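Local coordinates for protein phosphotriesterase, putative (PDB 4J35) that probably hydrolyses lactones at a centre for two divalent metals and is a weak promiscuous lactonase used as a template for engineering organophosphate hydrolysis, at residues A17-E22 / R59-V64; S48-A53 / S83-L88; L261-I266 / L290-D295. The protein carries 7 engineered substitutions. All blocks are in the same frame, centred on the assembly; numbering follows the deposited sequence.

Contact 1. Residues A17-E22 / R59-V64; sequences ATLPHE and RGIQTV. With CO (cobalt (II) ion), chain C.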
loop_
_atom_site.group_PDB
_atom_site.type_symbol
_atom_site.label_atom_id
_atom_site.label_comp_id
_atom_site.label_asym_id
_atom_site.label_seq_id
_atom_site.Cartn_x
_atom_site.Cartn_y
_atom_site.Cartn_z
ATOM N N ALA A 17 -3.153 -11.053 -11.457
ATOM C CA ALA A 17 -4.011 -10.014 -10.927
ATOM C C ALA A 17 -3.506 -9.695 -9.506
ATOM O O ALA A 17 -3.306 -10.604 -8.695
ATOM C CB ALA A 17 -5.451 -10.513 -10.895
ATOM N N THR A 18 -3.330 -8.414 -9.217
ATOM C CA THR A 18 -2.683 -7.950 -7.988
ATOM C C THR A 18 -3.509 -6.908 -7.262
ATOM O O THR A 18 -4.156 -6.023 -7.875
ATOM C CB THR A 18 -1.258 -7.353 -8.329
ATOM O OG1 THR A 18 -0.457 -8.372 -8.929
ATOM C CG2 THR A 18 -0.550 -6.839 -7.095
ATOM N N LEU A 19 -3.539 -7.029 -5.930
ATOM C CA LEU A 19 -4.016 -5.966 -5.068
ATOM C C LEU A 19 -2.763 -5.311 -4.539
ATOM O O LEU A 19 -1.998 -5.909 -3.767
ATOM C CB LEU A 19 -4.816 -6.517 -3.865
ATOM C CG LEU A 19 -6.157 -7.111 -4.250
ATOM C CD1 LEU A 19 -6.775 -7.696 -2.948
ATOM C CD2 LEU A 19 -7.132 -6.100 -4.861
ATOM N N PRO A 20 -2.538 -4.066 -4.942
ATOM C CA PRO A 20 -1.261 -3.407 -4.651
ATOM C C PRO A 20 -1.138 -2.641 -3.308
ATOM O O PRO A 20 -0.102 -2.030 -3.036
ATOM C CB PRO A 20 -1.112 -2.451 -5.857
ATOM C CG PRO A 20 -2.497 -1.969 -6.077
ATOM C CD PRO A 20 -3.399 -3.246 -5.819
ATOM N N HIS A 21 -2.162 -2.688 -2.441
ATOM C CA HIS A 21 -2.059 -2.027 -1.148
ATOM C C HIS A 21 -3.077 -2.647 -0.194
ATOM O O HIS A 21 -4.235 -2.256 -0.219
ATOM C CB HIS A 21 -2.351 -0.531 -1.203
ATOM C CG HIS A 21 -2.023 0.198 0.059
ATOM N ND1 HIS A 21 -1.199 1.313 0.094
ATOM C CD2 HIS A 21 -2.413 0.004 1.342
ATOM C CE1 HIS A 21 -1.096 1.746 1.333
ATOM N NE2 HIS A 21 -1.880 0.996 2.097
ATOM N N GLU A 22 -2.569 -3.516 0.663
ATOM C CA GLU A 22 -3.395 -4.210 1.673
ATOM C C GLU A 22 -2.540 -4.450 2.908
ATOM O O GLU A 22 -1.330 -4.292 2.871
ATOM C CB GLU A 22 -3.868 -5.554 1.096
ATOM C CG GLU A 22 -4.571 -5.558 -0.268
ATOM C CD GLU A 22 -5.936 -4.886 -0.262
ATOM O OE1 GLU A 22 -6.573 -4.878 0.844
ATOM O OE2 GLU A 22 -6.361 -4.397 -1.355
ATOM N N ARG A 59 -10.647 -15.870 -6.581
ATOM C CA ARG A 59 -11.164 -14.833 -7.455
ATOM C C ARG A 59 -10.153 -14.469 -8.555
ATOM O O ARG A 59 -10.364 -13.529 -9.307
ATOM C CB ARG A 59 -11.576 -13.627 -6.624
ATOM C CG ARG A 59 -12.841 -13.892 -5.786
ATOM C CD ARG A 59 -12.960 -12.879 -4.670
ATOM N NE ARG A 59 -14.275 -12.915 -4.039
ATOM C CZ ARG A 59 -14.703 -13.906 -3.264
ATOM N NH1 ARG A 59 -13.940 -14.971 -3.052
ATOM N NH2 ARG A 59 -15.919 -13.840 -2.734
ATOM N N GLY A 60 -9.081 -15.243 -8.656
ATOM C CA GLY A 60 -8.048 -15.001 -9.650
ATOM C C GLY A 60 -6.906 -14.107 -9.141
ATOM O O GLY A 60 -5.942 -13.885 -9.879
ATOM N N ILE A 61 -7.009 -13.588 -7.916
ATOM C CA ILE A 61 -5.926 -12.744 -7.341
ATOM C C ILE A 61 -4.722 -13.614 -6.962
ATOM O O ILE A 61 -4.820 -14.474 -6.100
ATOM C CB ILE A 61 -6.351 -11.953 -6.101
ATOM C CG1 ILE A 61 -7.580 -11.080 -6.369
ATOM C CG2 ILE A 61 -5.150 -11.064 -5.586
ATOM C CD1 ILE A 61 -7.392 -10.098 -7.422
ATOM N N GLN A 62 -3.576 -13.386 -7.594
ATOM C CA GLN A 62 -2.400 -14.198 -7.294
ATOM C C GLN A 62 -1.331 -13.504 -6.466
ATOM O O GLN A 62 -0.399 -14.169 -5.987
ATOM C CB GLN A 62 -1.758 -14.678 -8.583
ATOM C CG GLN A 62 -2.670 -15.653 -9.348
ATOM C CD GLN A 62 -2.121 -15.970 -10.692
ATOM O OE1 GLN A 62 -2.627 -15.484 -11.701
ATOM N NE2 GLN A 62 -1.060 -16.775 -10.727
ATOM N N THR A 63 -1.436 -12.186 -6.331
ATOM C CA THR A 63 -0.458 -11.418 -5.554
ATOM C C THR A 63 -1.100 -10.284 -4.796
ATOM O O THR A 63 -2.042 -9.652 -5.278
ATOM C CB THR A 63 0.577 -10.786 -6.513
ATOM O OG1 THR A 63 1.106 -11.797 -7.372
ATOM C CG2 THR A 63 1.712 -10.080 -5.751
ATOM N N VAL A 64 -0.600 -10.046 -3.589
ATOM C CA VAL A 64 -0.965 -8.892 -2.785
ATOM C C VAL A 64 0.330 -8.159 -2.386
ATOM O O VAL A 64 1.324 -8.794 -2.065
ATOM C CB VAL A 64 -1.703 -9.305 -1.492
ATOM C CG1 VAL A 64 -1.799 -8.150 -0.515
ATOM C CG2 VAL A 64 -3.079 -9.821 -1.808
HETATM CO CO CO C . -2.264 1.106 4.206
HETATM O O HOH W 1 -4.299 -13.662 -12.204
#

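Contact 2. Residues S48-A53 / S83-L88; sequences SCTETA and SEATGL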
loop_
_atom_site.group_PDB
_atom_site.type_symbol
_atom_site.label_atom_id
_atom_site.label_comp_id
_atom_site.label_asym_id
_atom_site.label_seq_id
_atom_site.Cartn_x
_atom_site.Cartn_y
_atom_site.Cartn_z
ATOM N N SER A 48 -7.193 -17.144 10.010
ATOM C CA SER A 48 -8.022 -16.121 9.392
ATOM C C SER A 48 -7.392 -15.600 8.090
ATOM O O SER A 48 -8.072 -15.455 7.075
ATOM C CB SER A 48 -8.221 -14.979 10.383
ATOM O OG SER A 48 -9.121 -14.019 9.869
ATOM N N CYS A 49 -6.091 -15.331 8.134
ATOM C CA CYS A 49 -5.355 -14.793 6.979
ATOM C C CYS A 49 -5.242 -15.790 5.811
ATOM O O CYS A 49 -5.363 -15.395 4.659
ATOM C CB CYS A 49 -3.954 -14.329 7.423
ATOM S SG CYS A 49 -4.024 -12.932 8.497
ATOM N N THR A 50 -5.029 -17.075 6.104
ATOM C CA THR A 50 -5.016 -18.112 5.062
ATOM C C THR A 50 -6.405 -18.335 4.442
ATOM O O THR A 50 -6.535 -18.630 3.256
ATOM C CB THR A 50 -4.508 -19.475 5.580
ATOM O OG1 THR A 50 -5.348 -19.915 6.644
ATOM C CG2 THR A 50 -3.053 -19.394 6.057
ATOM N N GLU A 51 -7.440 -18.234 5.263
ATOM C CA GLU A 51 -8.816 -18.283 4.773
ATOM C C GLU A 51 -9.007 -17.137 3.735
ATOM O O GLU A 51 -9.538 -17.345 2.629
ATOM C CB GLU A 51 -9.757 -18.166 5.985
ATOM C CG GLU A 51 -11.249 -18.402 5.758
ATOM C CD GLU A 51 -11.631 -19.890 5.610
ATOM O OE1 GLU A 51 -10.717 -20.751 5.616
ATOM O OE2 GLU A 51 -12.850 -20.191 5.481
ATOM N N THR A 52 -8.552 -15.938 4.086
ATOM C CA THR A 52 -8.736 -14.770 3.217
ATOM C C THR A 52 -7.910 -14.930 1.945
ATOM O O THR A 52 -8.377 -14.644 0.830
ATOM C CB THR A 52 -8.359 -13.470 3.951
ATOM O OG1 THR A 52 -9.325 -13.213 4.967
ATOM C CG2 THR A 52 -8.315 -12.264 2.977
ATOM N N ALA A 53 -6.680 -15.414 2.100
ATOM C CA ALA A 53 -5.842 -15.666 0.942
ATOM C C ALA A 53 -6.522 -16.657 0.002
ATOM O O ALA A 53 -6.450 -16.542 -1.217
ATOM C CB ALA A 53 -4.491 -16.211 1.353
ATOM N N SER A 83 1.814 -17.079 2.829
ATOM C CA SER A 83 2.118 -17.351 1.423
ATOM C C SER A 83 2.409 -18.822 1.148
ATOM O O SER A 83 1.888 -19.395 0.190
ATOM C CB SER A 83 3.331 -16.514 0.962
ATOM O OG SER A 83 3.584 -16.724 -0.428
ATOM N N GLU A 84 3.252 -19.423 1.980
ATOM C CA GLU A 84 3.630 -20.826 1.816
ATOM C C GLU A 84 2.459 -21.770 2.090
ATOM O O GLU A 84 2.411 -22.888 1.564
ATOM C CB GLU A 84 4.809 -21.179 2.733
ATOM C CG GLU A 84 6.141 -20.530 2.344
ATOM C CD GLU A 84 7.286 -20.873 3.305
ATOM O OE1 GLU A 84 7.018 -21.465 4.373
ATOM O OE2 GLU A 84 8.455 -20.554 2.987
ATOM N N ALA A 85 1.503 -21.337 2.905
ATOM C CA ALA A 85 0.349 -22.178 3.195
ATOM C C ALA A 85 -0.689 -22.165 2.055
ATOM O O ALA A 85 -1.411 -23.131 1.872
ATOM C CB ALA A 85 -0.290 -21.758 4.509
ATOM N N THR A 86 -0.750 -21.085 1.274
ATOM C CA THR A 86 -1.841 -20.909 0.321
ATOM C C THR A 86 -1.426 -20.791 -1.131
ATOM O O THR A 86 -2.238 -21.020 -2.029
ATOM C CB THR A 86 -2.619 -19.641 0.647
ATOM O OG1 THR A 86 -1.751 -18.514 0.490
ATOM C CG2 THR A 86 -3.132 -19.693 2.072
ATOM N N GLY A 87 -0.181 -20.396 -1.364
ATOM C CA GLY A 87 0.290 -20.117 -2.701
ATOM C C GLY A 87 0.057 -18.682 -3.127
ATOM O O GLY A 87 0.448 -18.303 -4.219
ATOM N N LEU A 88 -0.583 -17.880 -2.280
ATOM C CA LEU A 88 -0.729 -16.460 -2.568
ATOM C C LEU A 88 0.647 -15.780 -2.458
ATOM O O LEU A 88 1.359 -15.956 -1.473
ATOM C CB LEU A 88 -1.696 -15.801 -1.583
ATOM C CG LEU A 88 -1.966 -14.310 -1.839
ATOM C CD1 LEU A 88 -2.901 -14.177 -3.029
ATOM C CD2 LEU A 88 -2.519 -13.627 -0.665
#

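Contact 3. Residues L261-I266 / L290-D295; sequences LSHDSI and LHISDD. With CO (cobalt (II) ion), chain C.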
loop_
_atom_site.group_PDB
_atom_site.type_symbol
_atom_site.label_atom_id
_atom_site.label_comp_id
_atom_site.label_asym_id
_atom_site.label_seq_id
_atom_site.Cartn_x
_atom_site.Cartn_y
_atom_site.Cartn_z
ATOM N N LEU A 261 -5.931 -0.236 -8.255
ATOM C CA LEU A 261 -7.132 -0.419 -7.412
ATOM C C LEU A 261 -6.838 -1.326 -6.218
ATOM O O LEU A 261 -6.269 -2.387 -6.383
ATOM C CB LEU A 261 -8.255 -1.064 -8.226
ATOM C CG LEU A 261 -8.685 -0.390 -9.531
ATOM C CD1 LEU A 261 -9.672 -1.327 -10.277
ATOM C CD2 LEU A 261 -9.325 0.962 -9.298
ATOM N N SER A 262 -7.198 -0.891 -5.011
ATOM C CA SER A 262 -7.029 -1.745 -3.819
ATOM C C SER A 262 -7.968 -1.322 -2.708
ATOM O O SER A 262 -8.750 -0.389 -2.898
ATOM C CB SER A 262 -5.605 -1.732 -3.321
ATOM O OG SER A 262 -5.144 -3.047 -3.182
ATOM N N HIS A 263 -7.907 -2.041 -1.576
ATOM C CA HIS A 263 -8.788 -1.768 -0.450
ATOM C C HIS A 263 -8.152 -1.139 0.792
ATOM O O HIS A 263 -8.883 -0.577 1.634
ATOM C CB HIS A 263 -9.475 -3.078 0.028
ATOM C CG HIS A 263 -9.996 -3.931 -1.080
ATOM N ND1 HIS A 263 -9.221 -4.862 -1.737
ATOM C CD2 HIS A 263 -11.237 -4.029 -1.610
ATOM C CE1 HIS A 263 -9.972 -5.510 -2.617
ATOM N NE2 HIS A 263 -11.194 -5.017 -2.559
ATOM N N ASP A 264 -6.844 -1.322 0.985
ATOM C CA ASP A 264 -6.192 -0.916 2.232
ATOM C C ASP A 264 -6.849 -1.650 3.421
ATOM O O ASP A 264 -6.952 -1.123 4.523
ATOM C CB ASP A 264 -6.315 0.580 2.421
ATOM C CG ASP A 264 -5.317 1.137 3.443
ATOM O OD1 ASP A 264 -4.344 0.461 3.824
ATOM O OD2 ASP A 264 -5.562 2.261 3.883
ATOM N N SER A 265 -7.247 -2.881 3.163
ATOM C CA SER A 265 -7.981 -3.675 4.172
ATOM C C SER A 265 -7.016 -4.207 5.219
ATOM O O SER A 265 -5.810 -4.291 4.987
ATOM C CB SER A 265 -8.742 -4.797 3.464
ATOM O OG SER A 265 -7.890 -5.814 2.953
ATOM N N ILE A 266 -7.532 -4.555 6.399
ATOM C CA ILE A 266 -6.676 -5.128 7.424
ATOM C C ILE A 266 -7.263 -6.517 7.695
ATOM O O ILE A 266 -8.410 -6.614 8.124
ATOM C CB ILE A 266 -6.710 -4.281 8.708
ATOM C CG1 ILE A 266 -5.952 -2.955 8.513
ATOM C CG2 ILE A 266 -6.163 -5.066 9.889
ATOM C CD1 ILE A 266 -6.267 -1.972 9.653
ATOM N N LEU A 290 -12.274 -8.710 -0.803
ATOM C CA LEU A 290 -13.016 -9.345 -1.877
ATOM C C LEU A 290 -13.947 -8.375 -2.608
ATOM O O LEU A 290 -14.623 -8.747 -3.579
ATOM C CB LEU A 290 -13.897 -10.496 -1.256
ATOM C CG LEU A 290 -13.132 -11.362 -0.262
ATOM C CD1 LEU A 290 -14.085 -12.437 0.368
ATOM C CD2 LEU A 290 -11.994 -12.070 -0.917
ATOM N N HIS A 291 -14.067 -7.169 -2.073
ATOM C CA HIS A 291 -14.991 -6.156 -2.565
ATOM C C HIS A 291 -14.681 -5.727 -4.008
ATOM O O HIS A 291 -15.589 -5.558 -4.822
ATOM C CB HIS A 291 -14.951 -4.980 -1.594
ATOM C CG HIS A 291 -15.703 -3.764 -2.037
ATOM N ND1 HIS A 291 -16.990 -3.808 -2.521
ATOM C CD2 HIS A 291 -15.356 -2.459 -2.021
ATOM C CE1 HIS A 291 -17.403 -2.585 -2.791
ATOM N NE2 HIS A 291 -16.424 -1.746 -2.506
ATOM N N ILE A 292 -13.410 -5.681 -4.389
ATOM C CA ILE A 292 -13.099 -5.121 -5.696
ATOM C C ILE A 292 -13.517 -6.166 -6.736
ATOM O O ILE A 292 -14.265 -5.880 -7.665
ATOM C CB ILE A 292 -11.633 -4.731 -5.853
ATOM C CG1 ILE A 292 -11.463 -3.343 -5.261
ATOM C CG2 ILE A 292 -11.253 -4.772 -7.323
ATOM C CD1 ILE A 292 -9.987 -2.917 -5.070
ATOM N N SER A 293 -13.101 -7.407 -6.499
ATOM C CA SER A 293 -13.525 -8.525 -7.327
ATOM C C SER A 293 -15.049 -8.686 -7.433
ATOM O O SER A 293 -15.573 -8.840 -8.545
ATOM C CB SER A 293 -12.897 -9.818 -6.838
ATOM O OG SER A 293 -11.486 -9.728 -6.816
ATOM N N ASP A 294 -15.772 -8.681 -6.305
ATOM C CA ASP A 294 -17.201 -9.015 -6.334
ATOM C C ASP A 294 -18.113 -7.861 -6.745
ATOM O O ASP A 294 -19.186 -8.104 -7.315
ATOM C CB ASP A 294 -17.705 -9.530 -4.951
ATOM C CG ASP A 294 -17.028 -10.790 -4.510
ATOM O OD1 ASP A 294 -16.268 -11.369 -5.305
ATOM O OD2 ASP A 294 -17.294 -11.238 -3.363
ATOM N N ASP A 295 -17.729 -6.626 -6.411
ATOM C CA ASP A 295 -18.640 -5.486 -6.543
ATOM C C ASP A 295 -18.108 -4.453 -7.559
ATOM O O ASP A 295 -18.855 -3.910 -8.371
ATOM C CB ASP A 295 -18.805 -4.757 -5.233
ATOM C CG ASP A 295 -19.384 -5.643 -4.139
ATOM O OD1 ASP A 295 -20.371 -6.339 -4.454
ATOM O OD2 ASP A 295 -18.811 -5.617 -3.034
HETATM CO CO CO C . -2.264 1.106 4.206
#

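Contact 1. Residues A17-E22 / R59-V64
Thr-18 and Thr-63 lie side by side on neighbouring parallel strands, pointing the same way, with Thr-18 OG1 3.6 Å from Thr-63 CB. Their hydroxyls do not bond to each other: that of Thr-18 reaches Gly-16 O and that of Thr-63 reaches Leu-15 O. On the other face of the sheet, Leu-19 CB packs loosely against Val-64 CG2, at 4.3 Å. Val-64 CG1, anti to the backbone N (chi1 167°), lies 3.7 Å from Glu-22 CB, and the two side chains cross at about a right angle.

The backbones join unevenly. Ala-17 O accepts from Gln-62 N at 3.0 Å and, weakly, from Thr-63 N, whereas Leu-19 N donates to Thr-63 O at 3.1 Å. At the start of the strands, Ala-17 CB rests 4.0 Å from Ile-61 CD1, and one water takes the N-H of Ala-17 and donates to Gly-60 O. Gly-60, with positive phi, closes a Schellman motif at the end of helix 42-58, whose Leu-56 also covers Leu-19, Ile-61 and Val-64.

Strand 17-26, helix 42-58 and strand 61-66 form a beta-alpha-beta unit of the TIM barrel. His-21, at the corner of the first strand, binds cobalt through NE2 at 2.1 Å, together with His-23, Asp-264 and Lys-143, the last probably carboxylated. The Glu-22 chain bends at chi2 (-68°), and its buried carboxylate is held by Ser-262 OG and His-263 N on OE2 and by Ser-265 OG on OE1. Three donors on one carboxylate fix its rotation, tying the strand that bears two metal ligands to the loop that supplies a third.

Contact 2. Residues S48-A53 / S83-L88
Van der Waals packing joins Thr-50 and Ala-53 of helix 42-58 to Thr-86 and Leu-88 at the end of helix 76-86. The methyl CG2 of Thr-86 sits 3.8 Å from Thr-50 CB, and Thr-50 CG2 extends the patch to Ala-85 CB at 4.0 Å. One turn on, Ala-53 CB touches both Thr-86 OG1, 3.7 Å away, and Leu-88 CD2, at 3.8 Å.

These are successive outer helices of the TIM barrel, each following its strand, 17-26 and 61-66, and both meet where the second helix gives way to strand 89-91.

The hydrogen bonds of the threonines and Ser-83 stay within their own helix or its exit; between the helices there is a weak one from Arg-54 NH2, just past the segment, to Ala-85 O. Thr-86 OG1, between the backbone N and the carbonyl carbon (chi1 63°), accepts from Leu-88 N at 3.1 Å in an ST turn and is also bonded to Val-82 O. Ser-83 OG donates to Leu-88 O at 2.6 Å, bracing the chain where Gly-87 turns with positive phi. An alanine in place of Thr-86 would probably leave Leu-88 N without its hydroxyl acceptor and open a gap beside Thr-50 CB. Thr-50 directs its own hydroxyl back along its helix, to Leu-46 O and Ala-47 O.

Contact 3. Residues L261-I266 / L290-D295
The side chain of Ile-292 meets His-263 along its length, from CB to CD1. CB lies 3.3 Å from His-263 NE2, the nitrogen that accepts the hydrogen bond from the backbone N-H of the same isoleucine. CG1 comes nearer still, 3.2 Å from His-263 NE2. Beyond it the chain is extended (chi2 168°), which carries CD1 in over the imidazole: the methyl lies 3.6 Å from the centroid of the His-263 ring and 17° off its normal, a CH-pi contact displaced toward the rim. The same CD1 reaches the neighbouring backbone, 3.4 Å from Ser-262 CA, and touches Leu-261 CB more loosely at 4.0 Å. Leu-297, farther along helix 291-303, packs on both Leu-261 and Ile-292.

While the methyl covers a face, the in-plane edge of the histidine meets the helix backbone. Ile-292 N donates to His-263 NE2 at 2.9 Å, almost in the ring plane but distinctly bent, with an N-H...N angle of 132°. His-291 CB adds a flank, 3.8 Å from His-263 CD2. The ring of His-291 is itself fixed in rotation: ND1 donates in the ring plane to the anti lone pair of Asp-295 OD2, at 2.6 Å, and NE2 is bonded to Asp-240 OD2.

The segment 261-266 leaves strand 259-261 at the C-terminal end of the barrel strands, where Asp-264 binds cobalt through OD1 while OD2 pairs with Arg-228. His-263 points the other way, into the start of helix 291-303. Since NE2 accepts the N-H of Ile-292, it probably carries no proton, which would leave the hydrogen on ND1; the ring, gripped at its edge and covered on one face, sits in a defined orientation right beside the metal ligand.

How the contacts relate
Along the chain, contacts 1 and 2 interleave, since helix 42-58 lies between the two strands of contact 1; contact 3 follows after both. The centres of contacts 1 and 3 are about 9 Å apart, those of 1 and 2 about 12 Å, and those of 2 and 3 about 16 Å. Leu-88 passes from contact 2 to contact 1, where its CD1 packs 3.6 Å from Ile-61 O. Contact 3 borders strand 17-26 of contact 1, and contacts 1 and 3 each supply a ligand, His-21 and Asp-264, to one cobalt. Contact 2, farthest from the metal centre, joins two outer helices, contact 1 two barrel strands, and contact 3 ties the metal-binding loop to outer helix 291-303.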